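Local coordinates for protein Phthiocerol/phenolphthiocerol synthesis polyketide synthase type I PpsC (Mycobacterium tuberculosis, PDB 5NJI) that probably dehydrates beta-hydroxyacyl chains through its dehydratase domain during polyketide assembly for phthiocerol and phenolphthiocerol lipids, at residues P108-L116 with C123-S131. The protein carries 1 engineered substitution. Numbering follows the deposited sequence.
Sequences PGTVLVTTL and CQVEIRTRS
Arg128 reaches from its strand across to Thr115, two positions further along the partner strand, over the outward face of an antiparallel beta hairpin. Its CB rests 3.6 Å from the Val113 O atom, and CG passes near the same oxygen. With CG anti to the carbonyl carbon (chi1 -58°) and the chain extended from CG to NE, the guanidinium is carried diagonally over the strands. There NH1 gives a bent hydrogen bond (135°) to Thr115 OG1, 3.0 Å away and close to the guanidinium plane, while the Thr115 methyl CG2 also touches NH1. NH2 has a different partner: Glu126 OE2 lies 3.1 Å from it, well out of the guanidinium plane, so this salt bridge rests on charge alone. The Glu126 carboxylate thus covers part of one face of the group, and its OE2 is also held by Thr138. A long, charged side chain suits this partly exposed surface, and beta-branched Thr115 favours extended backbone while offering a hydroxyl, which a water links to Gln124 O.

Beneath, paired backbone bonds join Val113 to Arg128 and Thr115 to Glu126; the bond from Val113 N to Arg128 O is nearly straight (178°). The opposite face, with Leu112, Thr114, Leu116, Val125 and Ile127, is mostly apolar and largely buried: Leu112 CD1 meets Ile127 CG2 at 3.6 Å, and Leu116 CD1 packs against Cys123 SG at 3.8 Å. The Thr114 methyl CG2 touches Val125 CG1.

Helix 70-84 covers this apolar face, its Ile76 touching Leu112, Thr114 and Ile127, as expected of the double hot-dog fold of polyketide synthase dehydratases, in which each unit wraps a curved antiparallel sheet round a central helix. Strand 44-50 hydrogen-bonds to the edge of 110-116 that faces away from 123-130, and strand 136-146 flanks 123-130.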
ATOM      1  N   PRO A 108      10.572  12.289  14.457  1.00 23.56           N
ATOM      2  CA  PRO A 108      10.342  11.961  15.865  1.00 24.48           C
ATOM      3  C   PRO A 108       9.169  12.754  16.432  1.00 25.64           C
ATOM      4  O   PRO A 108       8.997  13.940  16.147  1.00 26.59           O
ATOM      5  CB  PRO A 108      11.667  12.345  16.539  1.00 31.50           C
ATOM      6  CG  PRO A 108      12.686  12.191  15.459  1.00 29.04           C
ATOM      7  CD  PRO A 108      11.987  12.602  14.180  1.00 25.92           C
ATOM      8  N   GLY A 109       8.345  12.076  17.217  1.00 23.26           N
ATOM      9  CA  GLY A 109       7.207  12.702  17.844  1.00 28.20           C
ATOM     10  C   GLY A 109       6.001  12.884  16.960  1.00 25.20           C
ATOM     11  O   GLY A 109       5.061  13.570  17.361  1.00 26.34           O
ATOM     12  N   THR A 110       5.986  12.284  15.773  1.00 19.65           N
ATOM     13  CA  THR A 110       4.792  12.330  14.937  1.00 18.39           C
ATOM     14  C   THR A 110       3.642  11.572  15.591  1.00 19.13           C
ATOM     15  O   THR A 110       3.823  10.477  16.124  1.00 22.77           O
ATOM     16  CB  THR A 110       5.100  11.738  13.559  1.00 17.03           C
ATOM     17  OG1 THR A 110       5.994  12.613  12.858  1.00 21.71           O
ATOM     18  CG2 THR A 110       3.838  11.622  12.703  1.00 22.75           C
ATOM     19  N   VAL A 111       2.453  12.174  15.576  1.00 18.81           N
ATOM     20  CA  VAL A 111       1.260  11.537  16.123  1.00 18.44           C
ATOM     21  C   VAL A 111       0.234  11.438  15.010  1.00 14.78           C
ATOM     22  O   VAL A 111      -0.227  12.460  14.477  1.00 18.63           O
ATOM     23  CB  VAL A 111       0.697  12.281  17.342  1.00 22.04           C
ATOM     24  CG1 VAL A 111      -0.591  11.601  17.817  1.00 25.93           C
ATOM     25  CG2 VAL A 111       1.751  12.266  18.436  1.00 22.96           C
ATOM     26  N   LEU A 112      -0.121  10.206  14.661  1.00 17.19           N
ATOM     27  CA  LEU A 112      -1.063   9.931  13.594  1.00 17.26           C
ATOM     28  C   LEU A 112      -2.432   9.764  14.223  1.00 19.69           C
ATOM     29  O   LEU A 112      -2.580   8.994  15.171  1.00 20.53           O
ATOM     30  CB  LEU A 112      -0.661   8.668  12.836  1.00 19.70           C
ATOM     31  CG  LEU A 112      -1.315   8.470  11.477  1.00 23.21           C
ATOM     32  CD1 LEU A 112      -0.814   9.519  10.531  1.00 28.10           C
ATOM     33  CD2 LEU A 112      -0.987   7.110  10.931  1.00 37.69           C
ATOM     34  N   VAL A 113      -3.419  10.496  13.711  1.00 16.72           N
ATOM     35  CA  VAL A 113      -4.758  10.536  14.278  1.00 15.91           C
ATOM     36  C   VAL A 113      -5.726  10.029  13.219  1.00 18.28           C
ATOM     37  O   VAL A 113      -5.870  10.649  12.162  1.00 20.54           O
ATOM     38  CB  VAL A 113      -5.135  11.954  14.737  1.00 16.96           C
ATOM     39  CG1 VAL A 113      -6.524  11.965  15.390  1.00 19.74           C
ATOM     40  CG2 VAL A 113      -4.062  12.486  15.698  1.00 20.66           C
ATOM     41  N   THR A 114      -6.401   8.925  13.515  1.00 15.98           N
ATOM     42  CA  THR A 114      -7.327   8.290  12.583  1.00 14.78           C
ATOM     43  C   THR A 114      -8.749   8.378  13.126  1.00 15.50           C
ATOM     44  O   THR A 114      -8.969   8.268  14.338  1.00 16.03           O
ATOM     45  CB  THR A 114      -6.929   6.822  12.368  1.00 17.16           C
ATOM     46  OG1 THR A 114      -5.585   6.771  11.889  1.00 18.69           O
ATOM     47  CG2 THR A 114      -7.833   6.110  11.377  1.00 16.93           C
ATOM     48  N   THR A 115      -9.706   8.654  12.251  1.00 16.25           N
ATOM     49  CA  THR A 115     -11.114   8.621  12.627  1.00 14.62           C
ATOM     50  C   THR A 115     -11.891   7.695  11.710  1.00 16.03           C
ATOM     51  O   THR A 115     -11.532   7.491  10.549  1.00 16.84           O
ATOM     52  CB  THR A 115     -11.771   9.994  12.583  1.00 17.95           C
ATOM     53  OG1 THR A 115     -11.630  10.574  11.280  1.00 20.68           O
ATOM     54  CG2 THR A 115     -11.187  10.930  13.648  1.00 18.37           C
ATOM     55  N   LEU A 116     -12.963   7.134  12.250  1.00 14.88           N
ATOM     56  CA  LEU A 116     -13.855   6.293  11.466  1.00 17.02           C
ATOM     57  C   LEU A 116     -15.291   6.659  11.789  1.00 18.57           C
ATOM     58  O   LEU A 116     -15.670   6.734  12.960  1.00 16.83           O
ATOM     59  CB  LEU A 116     -13.623   4.805  11.736  1.00 16.05           C
ATOM     60  CG  LEU A 116     -14.468   3.802  10.927  1.00 18.21           C
ATOM     61  CD1 LEU A 116     -13.735   2.502  10.794  1.00 17.80           C
ATOM     62  CD2 LEU A 116     -15.823   3.533  11.601  1.00 20.49           C
ATOM     63  N   CYS A 123     -17.985   2.369   5.717  1.00 22.99           N
ATOM     64  CA  CYS A 123     -17.488   3.331   6.691  1.00 23.33           C
ATOM     65  C   CYS A 123     -16.424   4.211   6.037  1.00 20.10           C
ATOM     66  O   CYS A 123     -15.873   3.881   4.986  1.00 20.52           O
ATOM     67  CB  CYS A 123     -16.948   2.623   7.941  1.00 26.27           C
ATOM     68  SG  CYS A 123     -15.572   1.520   7.644  1.00 25.54           S
ATOM     69  N   GLN A 124     -16.191   5.375   6.642  1.00 19.00           N
ATOM     70  CA  GLN A 124     -15.313   6.400   6.106  1.00 20.36           C
ATOM     71  C   GLN A 124     -14.190   6.607   7.105  1.00 19.79           C
ATOM     72  O   GLN A 124     -14.444   6.813   8.297  1.00 19.46           O
ATOM     73  CB  GLN A 124     -16.051   7.735   5.861  1.00 26.83           C
ATOM     74  CG  GLN A 124     -17.302   7.621   5.012  1.00 56.79           C
ATOM     75  CD  GLN A 124     -16.997   7.479   3.536  1.00 72.87           C
ATOM     76  OE1 GLN A 124     -15.856   7.656   3.105  1.00 80.81           O
ATOM     77  NE2 GLN A 124     -18.018   7.157   2.752  1.00 69.98           N
ATOM     78  N   VAL A 125     -12.960   6.556   6.620  1.00 18.73           N
ATOM     79  CA  VAL A 125     -11.775   6.686   7.455  1.00 16.29           C
ATOM     80  C   VAL A 125     -11.027   7.934   7.018  1.00 16.35           C
ATOM     81  O   VAL A 125     -10.918   8.215   5.822  1.00 20.56           O
ATOM     82  CB  VAL A 125     -10.891   5.429   7.339  1.00 16.62           C
ATOM     83  CG1 VAL A 125      -9.578   5.599   8.094  1.00 20.46           C
ATOM     84  CG2 VAL A 125     -11.627   4.211   7.843  1.00 18.31           C
ATOM     85  N   GLU A 126     -10.520   8.695   7.984  1.00 14.92           N
ATOM     86  CA  GLU A 126      -9.693   9.861   7.692  1.00 15.99           C
ATOM     87  C   GLU A 126      -8.443   9.766   8.550  1.00 15.08           C
ATOM     88  O   GLU A 126      -8.516   9.386   9.723  1.00 17.44           O
ATOM     89  CB  GLU A 126     -10.455  11.180   7.925  1.00 18.95           C
ATOM     90  CG  GLU A 126      -9.734  12.428   7.441  1.00 39.74           C
ATOM     91  CD  GLU A 126     -10.688  13.574   7.132  1.00 53.02           C
ATOM     92  OE1 GLU A 126     -11.920  13.344   7.102  1.00 45.76           O
ATOM     93  OE2 GLU A 126     -10.198  14.705   6.917  1.00 53.12           O
ATOM     94  N   ILE A 127      -7.288  10.060   7.949  1.00 15.38           N
ATOM     95  CA  ILE A 127      -5.994   9.902   8.600  1.00 16.43           C
ATOM     96  C   ILE A 127      -5.291  11.247   8.588  1.00 14.10           C
ATOM     97  O   ILE A 127      -5.057  11.822   7.521  1.00 17.86           O
ATOM     98  CB  ILE A 127      -5.143   8.829   7.904  1.00 16.68           C
ATOM     99  CG1 ILE A 127      -5.845   7.484   8.026  1.00 17.44           C
ATOM    100  CG2 ILE A 127      -3.736   8.772   8.510  1.00 19.69           C
ATOM    101  CD1 ILE A 127      -5.269   6.429   7.122  1.00 19.07           C
ATOM    102  N   ARG A 128      -5.025  11.744   9.758  1.00 17.08           N
ATOM    103  CA  ARG A 128      -4.436  13.035   9.965  1.00 20.40           C
ATOM    104  C   ARG A 128      -3.136  12.976  10.836  1.00 21.22           C
ATOM    105  O   ARG A 128      -2.945  11.994  11.418  1.00 24.37           O
ATOM    106  CB  ARG A 128      -5.436  13.936  10.761  1.00 19.69           C
ATOM    107  CG  ARG A 128      -6.791  14.138  10.137  1.00 21.53           C
ATOM    108  CD  ARG A 128      -7.832  14.791  11.099  1.00 23.07           C
ATOM    109  NE  ARG A 128      -9.039  15.232  10.491  1.00 28.25           N
ATOM    110  CZ  ARG A 128     -10.196  14.498  10.393  1.00 36.80           C
ATOM    111  NH1 ARG A 128     -10.244  13.232  10.943  1.00 26.48           N
ATOM    112  NH2 ARG A 128     -11.323  15.048   9.740  1.00 50.97           N
ATOM    113  N   THR A 129      -2.347  14.055  10.867  1.00 22.55           N
ATOM    114  CA  THR A 129      -1.243  14.217  11.846  1.00 27.08           C
ATOM    115  C   THR A 129      -1.632  15.482  12.737  1.00 43.44           C
ATOM    116  O   THR A 129      -2.237  16.395  12.197  1.00 27.08           O
ATOM    117  CB  THR A 129       0.148  14.408  11.232  1.00 23.53           C
ATOM    118  OG1 THR A 129       0.106  15.481  10.330  1.00 23.09           O
ATOM    119  CG2 THR A 129       0.719  13.074  10.568  1.00 29.38           C
ATOM    120  N   ARG A 130      -1.258  15.476  14.058  1.00 41.24           N
ATOM    121  CA  ARG A 130      -1.516  16.556  15.016  1.00 59.09           C
ATOM    122  C   ARG A 130      -0.562  17.678  14.455  1.00 62.29           C
ATOM    123  O   ARG A 130       0.614  17.371  14.315  1.00 64.08           O
ATOM    124  CB  ARG A 130      -1.238  16.231  16.552  1.00 63.36           C
ATOM    125  CG  ARG A 130      -1.881  17.037  17.662  1.00 69.58           C
ATOM    126  CD  ARG A 130      -2.918  18.057  17.254  1.00 71.78           C
ATOM    127  NE  ARG A 130      -3.668  18.659  18.360  1.00 75.50           N
ATOM    128  CZ  ARG A 130      -4.333  17.940  19.332  1.00 77.23           C
ATOM    129  NH1 ARG A 130      -4.302  16.534  19.285  1.00 70.29           N
ATOM    130  NH2 ARG A 130      -5.055  18.612  20.358  1.00 75.10           N
ATOM    131  N   SER A 131      -1.036  18.884  14.071  1.00 55.64           N
ATOM    132  CA  SER A 131       0.096  19.906  13.558  1.00 60.62           C
ATOM    133  C   SER A 131       1.034  20.305  14.711  1.00 61.27           C
ATOM    134  O   SER A 131       0.618  20.317  15.872  1.00 61.42           O
ATOM    135  CB  SER A 131      -0.632  21.109  12.986  1.00 68.44           C
ATOM    136  OG  SER A 131      -1.744  20.702  12.212  1.00 61.55           O
TER
HETATM  137  O   HOH W   1       2.508  14.955  14.681  1.00 27.52           O
HETATM  138  O   HOH W   2     -13.560   9.492   9.488  1.00 23.74           O